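Local structure of hypothetical conserved protein (Geobacillus kaustophilus, 2QYH) at residues D[48-51]-D[52-56]; D[113-117]-D[118-122]; D[168-171]-D[172-176]. The protein is of unknown function but belongs to the haloacid dehalogenase-like hydrolases, and is probably a magnesium-dependent phosphatase. All coordinates share one frame; numbering follows the deposited sequence.

Interaction 1 (D[48-51]-D[52-56]); sequences FMFE and HVRKQ
Lys55 NZ has partners in both subunits: it forms a weak salt bridge with Glu51 OE2 (3.3 Å) in its own chain and a hydrogen bond with the carbonyl oxygen of Phe48 of the second subunit. The setting is the first turn of helix 51-57, with Phe50 at the N-cap position. Lys55 N donates to Glu51 O at 2.9 Å and Arg54 N to Phe50 O at 3.2 Å, giving the i to i+4 bonds of the turn. Arg54 folds back over Phe50, its chain bent at chi3 (-58°). The outcome is a cation-pi contact, with Arg54 CZ 4.8 Å from the centroid of the Phe50 ring and over its face. The two planes stand nearly upright to each other (83°), so NH1, rather than the flat guanidinium face, sits above the ring centre. Pro47 O hydrogen-bonds this same NH1, fixing its place, while Phe62 meets the Phe50 ring edge-to-face. One guanidinium face lies over Glu51 CA, offset toward the rim. His52 stacks its ring on His52 of the second subunit. In the Glu51-Arg54 pair, the aliphatic stem of Glu51 makes the contact, Glu51 CG lying 3.4 Å from Arg54 NH2.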
# COMPACT_ATOMS: atom_id res chain seq x y z
N PHE D 48 -7.17 -3.08 4.27
CA PHE D 48 -5.73 -2.93 4.40
C PHE D 48 -4.92 -3.56 3.28
O PHE D 48 -3.70 -3.39 3.22
CB PHE D 48 -5.23 -3.48 5.74
CG PHE D 48 -5.42 -4.97 5.91
CD1 PHE D 48 -6.54 -5.48 6.56
CD2 PHE D 48 -4.46 -5.86 5.43
CE1 PHE D 48 -6.71 -6.86 6.72
CE2 PHE D 48 -4.62 -7.24 5.58
CZ PHE D 48 -5.75 -7.74 6.23
N MSE D 49 -5.57 -4.29 2.38
CA MSE D 49 -4.87 -4.94 1.28
C MSE D 49 -4.81 -4.10 0.01
O MSE D 49 -4.29 -4.55 -1.01
CB MSE D 49 -5.51 -6.29 0.96
CG MSE D 49 -5.03 -7.42 1.85
SE MSE D 49 -6.02 -9.06 1.57
CE MSE D 49 -5.55 -9.44 -0.27
N PHE D 50 -5.37 -2.89 0.07
CA PHE D 50 -5.34 -2.01 -1.11
C PHE D 50 -5.44 -0.54 -0.73
O PHE D 50 -6.00 0.28 -1.47
CB PHE D 50 -6.43 -2.41 -2.12
CG PHE D 50 -7.84 -2.16 -1.66
CD1 PHE D 50 -8.55 -1.05 -2.12
CD2 PHE D 50 -8.49 -3.06 -0.82
CE1 PHE D 50 -9.88 -0.84 -1.76
CE2 PHE D 50 -9.83 -2.87 -0.45
CZ PHE D 50 -10.53 -1.75 -0.93
N GLU D 51 -4.88 -0.21 0.43
CA GLU D 51 -4.89 1.15 0.92
C GLU D 51 -3.91 2.01 0.12
O GLU D 51 -4.17 3.19 -0.12
CB GLU D 51 -4.50 1.18 2.39
CG GLU D 51 -4.68 2.51 3.06
CD GLU D 51 -4.17 2.51 4.48
OE1 GLU D 51 -4.47 1.55 5.22
OE2 GLU D 51 -3.48 3.48 4.85
N HIS D 52 -2.79 1.43 -0.30
CA HIS D 52 -1.81 2.18 -1.07
C HIS D 52 -2.45 2.67 -2.38
O HIS D 52 -2.29 3.84 -2.76
CB HIS D 52 -0.58 1.31 -1.38
CG HIS D 52 0.49 2.04 -2.12
ND1 HIS D 52 1.13 3.16 -1.62
CD2 HIS D 52 1.04 1.82 -3.35
CE1 HIS D 52 2.01 3.59 -2.50
NE2 HIS D 52 1.98 2.80 -3.56
N VAL D 53 -3.17 1.78 -3.06
CA VAL D 53 -3.84 2.13 -4.31
C VAL D 53 -4.84 3.26 -4.05
O VAL D 53 -4.93 4.20 -4.84
CB VAL D 53 -4.63 0.95 -4.88
CG1 VAL D 53 -4.91 1.19 -6.35
CG2 VAL D 53 -3.86 -0.35 -4.68
N ARG D 54 -5.58 3.14 -2.95
CA ARG D 54 -6.58 4.14 -2.59
C ARG D 54 -5.92 5.50 -2.40
O ARG D 54 -6.43 6.52 -2.87
CB ARG D 54 -7.31 3.75 -1.30
CG ARG D 54 -8.22 2.54 -1.43
CD ARG D 54 -9.39 2.64 -0.44
NE ARG D 54 -8.94 2.74 0.95
CZ ARG D 54 -8.47 1.72 1.66
NH1 ARG D 54 -8.38 0.51 1.11
NH2 ARG D 54 -8.07 1.91 2.92
N LYS D 55 -4.79 5.52 -1.70
CA LYS D 55 -4.09 6.76 -1.46
C LYS D 55 -3.55 7.33 -2.78
O LYS D 55 -3.56 8.54 -3.00
CB LYS D 55 -2.96 6.55 -0.44
CG LYS D 55 -3.48 6.52 0.99
CD LYS D 55 -2.39 6.59 2.07
CE LYS D 55 -1.75 5.23 2.36
NZ LYS D 55 -0.92 5.22 3.61
N GLN D 56 -3.12 6.44 -3.67
CA GLN D 56 -2.59 6.86 -4.96
C GLN D 56 -3.65 7.58 -5.80
O GLN D 56 -3.36 8.60 -6.42
CB GLN D 56 -2.06 5.65 -5.73
CG GLN D 56 -0.66 5.22 -5.36
CD GLN D 56 -0.24 3.96 -6.08
OE1 GLN D 56 -0.64 2.86 -5.72
NE2 GLN D 56 0.57 4.11 -7.12

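Interaction 2 (D[113-117]-D[118-122]); sequences IGDHP and HIHVS
This is a local contact at the surface, where the loop after strand 109-111 runs into helix 117-124 and its side chains fold over the first turn. The strand belongs to the five-stranded antiparallel sheet, the part that probably forms the cap domain of this hydrolase fold. His116 holds the N-cap position, and its carbonyl oxygen starts the helix: His120 N donates to His116 O at 3.2 Å in a nearly straight bond, and Ile119 N adds a weak, bent one. One residue further on, Val121 N reaches Pro117 O through a weak bond.

The side chains close the turn from outside. Asp115 is joined to the far end of the His120 imidazole, with His120 NE2 donating to Asp115 OD1 over 2.8 Å. The donor comes to the anti side of the carboxylate, and the two planes are steeply inclined at 74°. Since His120 CG lies beside its backbone N (chi1 -73°), the ring swings back along the loop to reach this carboxylate. On the same ring, His120 CD2 comes within 3.1 Å of His116 O. Arg30 of the second subunit packs on His120.

His116 turns its imidazole the other way, toward His118, and the edge of its ring faces the start of the helix. His116 ND1 lies 2.8 Å from His118 N, and His116 CE1 approaches His118 CB at 3.2 Å. The two imidazoles are oblique, their planes 59° apart. Inside, the CG1 arm of buried Ile119 packs on His116 CB at 4.0 Å. One turn along, His118 O accepts from both Ser122 N and Ser122 OG.

Around the contact, His130 hydrogen-bonds His116 N and packs against both His120 and Ile119. Val121 and Ser122 lean on His171 of strand 165-171.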
# COMPACT_ATOMS: atom_id res chain seq x y z
N ILE D 113 -3.20 -20.71 13.89
CA ILE D 113 -2.04 -21.55 14.16
C ILE D 113 -0.76 -20.85 13.68
O ILE D 113 -0.75 -20.26 12.60
CB ILE D 113 -2.14 -22.91 13.43
CG1 ILE D 113 -3.43 -23.63 13.84
CG2 ILE D 113 -0.93 -23.77 13.74
CD1 ILE D 113 -3.66 -24.95 13.12
N GLY D 114 0.30 -20.93 14.48
CA GLY D 114 1.56 -20.30 14.11
C GLY D 114 2.50 -21.14 13.26
O GLY D 114 2.48 -22.37 13.32
N ASP D 115 3.33 -20.47 12.46
CA ASP D 115 4.31 -21.11 11.58
C ASP D 115 3.72 -22.28 10.80
O ASP D 115 4.36 -23.32 10.65
CB ASP D 115 5.55 -21.57 12.35
CG ASP D 115 6.65 -22.10 11.43
OD1 ASP D 115 6.83 -21.53 10.33
OD2 ASP D 115 7.34 -23.06 11.81
N HIS D 116 2.51 -22.13 10.28
CA HIS D 116 1.90 -23.19 9.50
C HIS D 116 2.29 -23.04 8.04
O HIS D 116 2.12 -21.98 7.46
CB HIS D 116 0.39 -23.14 9.66
CG HIS D 116 -0.31 -24.25 8.96
ND1 HIS D 116 -0.48 -24.28 7.59
CD2 HIS D 116 -0.86 -25.39 9.44
CE1 HIS D 116 -1.10 -25.40 7.26
NE2 HIS D 116 -1.34 -26.09 8.36
N PRO D 117 2.81 -24.13 7.42
CA PRO D 117 3.22 -24.13 6.02
C PRO D 117 2.18 -23.79 4.96
O PRO D 117 2.56 -23.33 3.89
CB PRO D 117 3.81 -25.54 5.84
CG PRO D 117 2.90 -26.33 6.71
CD PRO D 117 2.95 -25.48 7.98
N HIS D 118 0.90 -24.02 5.20
CA HIS D 118 -0.08 -23.64 4.15
C HIS D 118 -0.35 -22.15 4.17
O HIS D 118 -0.67 -21.53 3.14
CB HIS D 118 -1.43 -24.37 4.27
CG HIS D 118 -1.38 -25.80 3.85
ND1 HIS D 118 -0.40 -26.32 3.03
CD2 HIS D 118 -2.22 -26.83 4.12
CE1 HIS D 118 -0.64 -27.61 2.82
NE2 HIS D 118 -1.73 -27.94 3.47
N ILE D 119 -0.25 -21.57 5.36
CA ILE D 119 -0.45 -20.15 5.52
C ILE D 119 0.70 -19.45 4.81
O ILE D 119 0.46 -18.58 3.98
CB ILE D 119 -0.50 -19.76 7.00
CG1 ILE D 119 -1.72 -20.42 7.67
CG2 ILE D 119 -0.56 -18.24 7.15
CD1 ILE D 119 -2.05 -19.89 9.05
N HIS D 120 1.94 -19.84 5.12
CA HIS D 120 3.12 -19.24 4.50
C HIS D 120 2.99 -19.18 2.98
O HIS D 120 3.04 -18.10 2.39
CB HIS D 120 4.41 -20.01 4.86
CG HIS D 120 4.88 -19.84 6.27
ND1 HIS D 120 5.44 -18.66 6.74
CD2 HIS D 120 4.91 -20.70 7.32
CE1 HIS D 120 5.79 -18.82 8.01
NE2 HIS D 120 5.47 -20.04 8.38
N VAL D 121 2.80 -20.33 2.35
CA VAL D 121 2.70 -20.43 0.90
C VAL D 121 1.56 -19.66 0.24
O VAL D 121 1.79 -18.84 -0.66
CB VAL D 121 2.61 -21.91 0.48
CG1 VAL D 121 2.18 -22.02 -0.97
CG2 VAL D 121 3.95 -22.57 0.68
N SER D 122 0.33 -19.95 0.66
CA SER D 122 -0.83 -19.29 0.07
C SER D 122 -0.80 -17.79 0.30
O SER D 122 -1.25 -17.02 -0.55
CB SER D 122 -2.11 -19.87 0.66
OG SER D 122 -2.24 -19.50 2.02

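Interaction 3 (D[168-171]-D[172-176]); sequences VRWH and DVSTD
Trp170 lies closely over the start of strand 174-179, whereas Val168, within strand 165-171, and Asp172, in the turn, are exposed. The contact is the tip of the beta hairpin 165-171/174-179 in the antiparallel sheet, where Asp172 and Val173 reverse the chain with backbone angles close to those of a type I turn. On the packed side, Ser174 O sits 3.3 Å above one face of the indole of Trp170, toward the rim, and Ser174 CB meets Trp170 CZ2 at 3.5 Å. The carboxylate of Asp176 comes obliquely to the indole, their planes 15° apart, with Asp176 CG 3.6 Å from Trp170 CD1. Leu147 and Ser122 also touch Trp170.

Away from the turn, Val168 and Asp176 form a hydrogen-bonded antiparallel pair through Val168 N to Asp176 O (3.1 Å) and Asp176 N to Val168 O (2.8 Å). Near the turn the pairing loosens, leaving a weak bond from His171 N to Ser174 O.

Two side chains brace that looser end. Arg169, bent at chi3, donates NH1 to His171 O at 3.0 Å, with the acceptor in the guanidinium plane; Cys150 O also takes a bond from NH1, and Glu155 forms a salt bridge with NE. Val173 N points almost straight (177°) at His171 ND1, 3.0 Å away. As ND1 accepts there, the imidazole is probably neutral with its proton on NE2.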
# COMPACT_ATOMS: atom_id res chain seq x y z
N VAL D 168 -15.12 -20.25 -1.12
CA VAL D 168 -14.69 -19.99 -2.49
C VAL D 168 -13.18 -20.14 -2.56
O VAL D 168 -12.44 -19.34 -1.98
CB VAL D 168 -15.07 -18.56 -2.93
CG1 VAL D 168 -14.70 -18.33 -4.39
CG2 VAL D 168 -16.56 -18.33 -2.71
N ARG D 169 -12.72 -21.17 -3.26
CA ARG D 169 -11.30 -21.46 -3.38
C ARG D 169 -10.55 -20.52 -4.32
O ARG D 169 -11.06 -20.15 -5.38
CB ARG D 169 -11.12 -22.92 -3.81
CG ARG D 169 -9.68 -23.43 -3.79
CD ARG D 169 -9.63 -24.96 -3.80
NE ARG D 169 -10.14 -25.53 -2.56
CZ ARG D 169 -9.46 -25.58 -1.42
NH1 ARG D 169 -8.23 -25.09 -1.35
NH2 ARG D 169 -10.01 -26.10 -0.33
N TRP D 170 -9.34 -20.14 -3.91
CA TRP D 170 -8.50 -19.25 -4.71
C TRP D 170 -7.06 -19.75 -4.74
O TRP D 170 -6.22 -19.21 -5.46
CB TRP D 170 -8.51 -17.83 -4.12
CG TRP D 170 -8.05 -17.79 -2.70
CD1 TRP D 170 -8.80 -18.07 -1.59
CD2 TRP D 170 -6.72 -17.52 -2.23
NE1 TRP D 170 -8.01 -17.99 -0.46
CE2 TRP D 170 -6.74 -17.66 -0.82
CE3 TRP D 170 -5.52 -17.18 -2.87
CZ2 TRP D 170 -5.60 -17.47 -0.04
CZ3 TRP D 170 -4.39 -16.98 -2.08
CH2 TRP D 170 -4.44 -17.13 -0.68
N HIS D 171 -6.77 -20.78 -3.95
CA HIS D 171 -5.42 -21.35 -3.90
C HIS D 171 -5.51 -22.85 -3.62
O HIS D 171 -6.56 -23.34 -3.19
CB HIS D 171 -4.59 -20.63 -2.82
CG HIS D 171 -3.14 -21.02 -2.80
ND1 HIS D 171 -2.66 -22.09 -2.08
CD2 HIS D 171 -2.06 -20.46 -3.40
CE1 HIS D 171 -1.35 -22.18 -2.24
NE2 HIS D 171 -0.97 -21.20 -3.04
N ASP D 172 -4.43 -23.58 -3.88
CA ASP D 172 -4.41 -25.02 -3.64
C ASP D 172 -4.65 -25.38 -2.19
O ASP D 172 -5.26 -26.39 -1.89
CB ASP D 172 -3.07 -25.63 -4.06
CG ASP D 172 -3.00 -25.89 -5.54
OD1 ASP D 172 -1.93 -26.29 -6.03
OD2 ASP D 172 -4.02 -25.69 -6.22
N VAL D 173 -4.16 -24.54 -1.29
CA VAL D 173 -4.31 -24.84 0.13
C VAL D 173 -5.06 -23.80 0.95
O VAL D 173 -4.94 -23.78 2.18
CB VAL D 173 -2.94 -25.09 0.79
CG1 VAL D 173 -2.25 -26.28 0.13
CG2 VAL D 173 -2.07 -23.85 0.66
N SER D 174 -5.85 -22.95 0.30
CA SER D 174 -6.60 -21.93 1.02
C SER D 174 -7.86 -21.51 0.27
O SER D 174 -7.84 -21.33 -0.94
CB SER D 174 -5.72 -20.70 1.26
OG SER D 174 -6.37 -19.75 2.08
N THR D 175 -8.95 -21.36 1.01
CA THR D 175 -10.22 -20.96 0.42
C THR D 175 -10.84 -19.85 1.27
O THR D 175 -10.67 -19.84 2.49
CB THR D 175 -11.19 -22.14 0.34
OG1 THR D 175 -12.40 -21.73 -0.30
CG2 THR D 175 -11.51 -22.67 1.73
N ASP D 176 -11.55 -18.93 0.63
CA ASP D 176 -12.19 -17.82 1.35
C ASP D 176 -13.46 -18.26 2.05
O ASP D 176 -14.19 -19.12 1.56
CB ASP D 176 -12.56 -16.67 0.41
CG ASP D 176 -11.36 -15.95 -0.13
OD1 ASP D 176 -10.47 -15.59 0.67
OD2 ASP D 176 -11.32 -15.72 -1.35

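The three contacts follow one another along the chain as interaction 1, 2 and 3. Interaction 1 opens helix 51-57, which follows strand 38-42 of the eight-stranded mixed sheet. Interactions 2 and 3 belong to the five-stranded antiparallel part, probably the cap: helix 117-124 follows its edge strand 109-111, and the hairpin supplies strands 165-171 and 174-179. These two touch, their centres 13 Å apart, as Ser122 packs on Trp170, His171 and Ser174, and His118 on Val173; the helix thus lies against the hairpin tip. The centre of interaction 1 lies about 25 Å from that of interaction 2 and about 23 Å from that of interaction 3. Interactions 1 and 2 both meet the second subunit, so the dimer interface involves both parts of the fold.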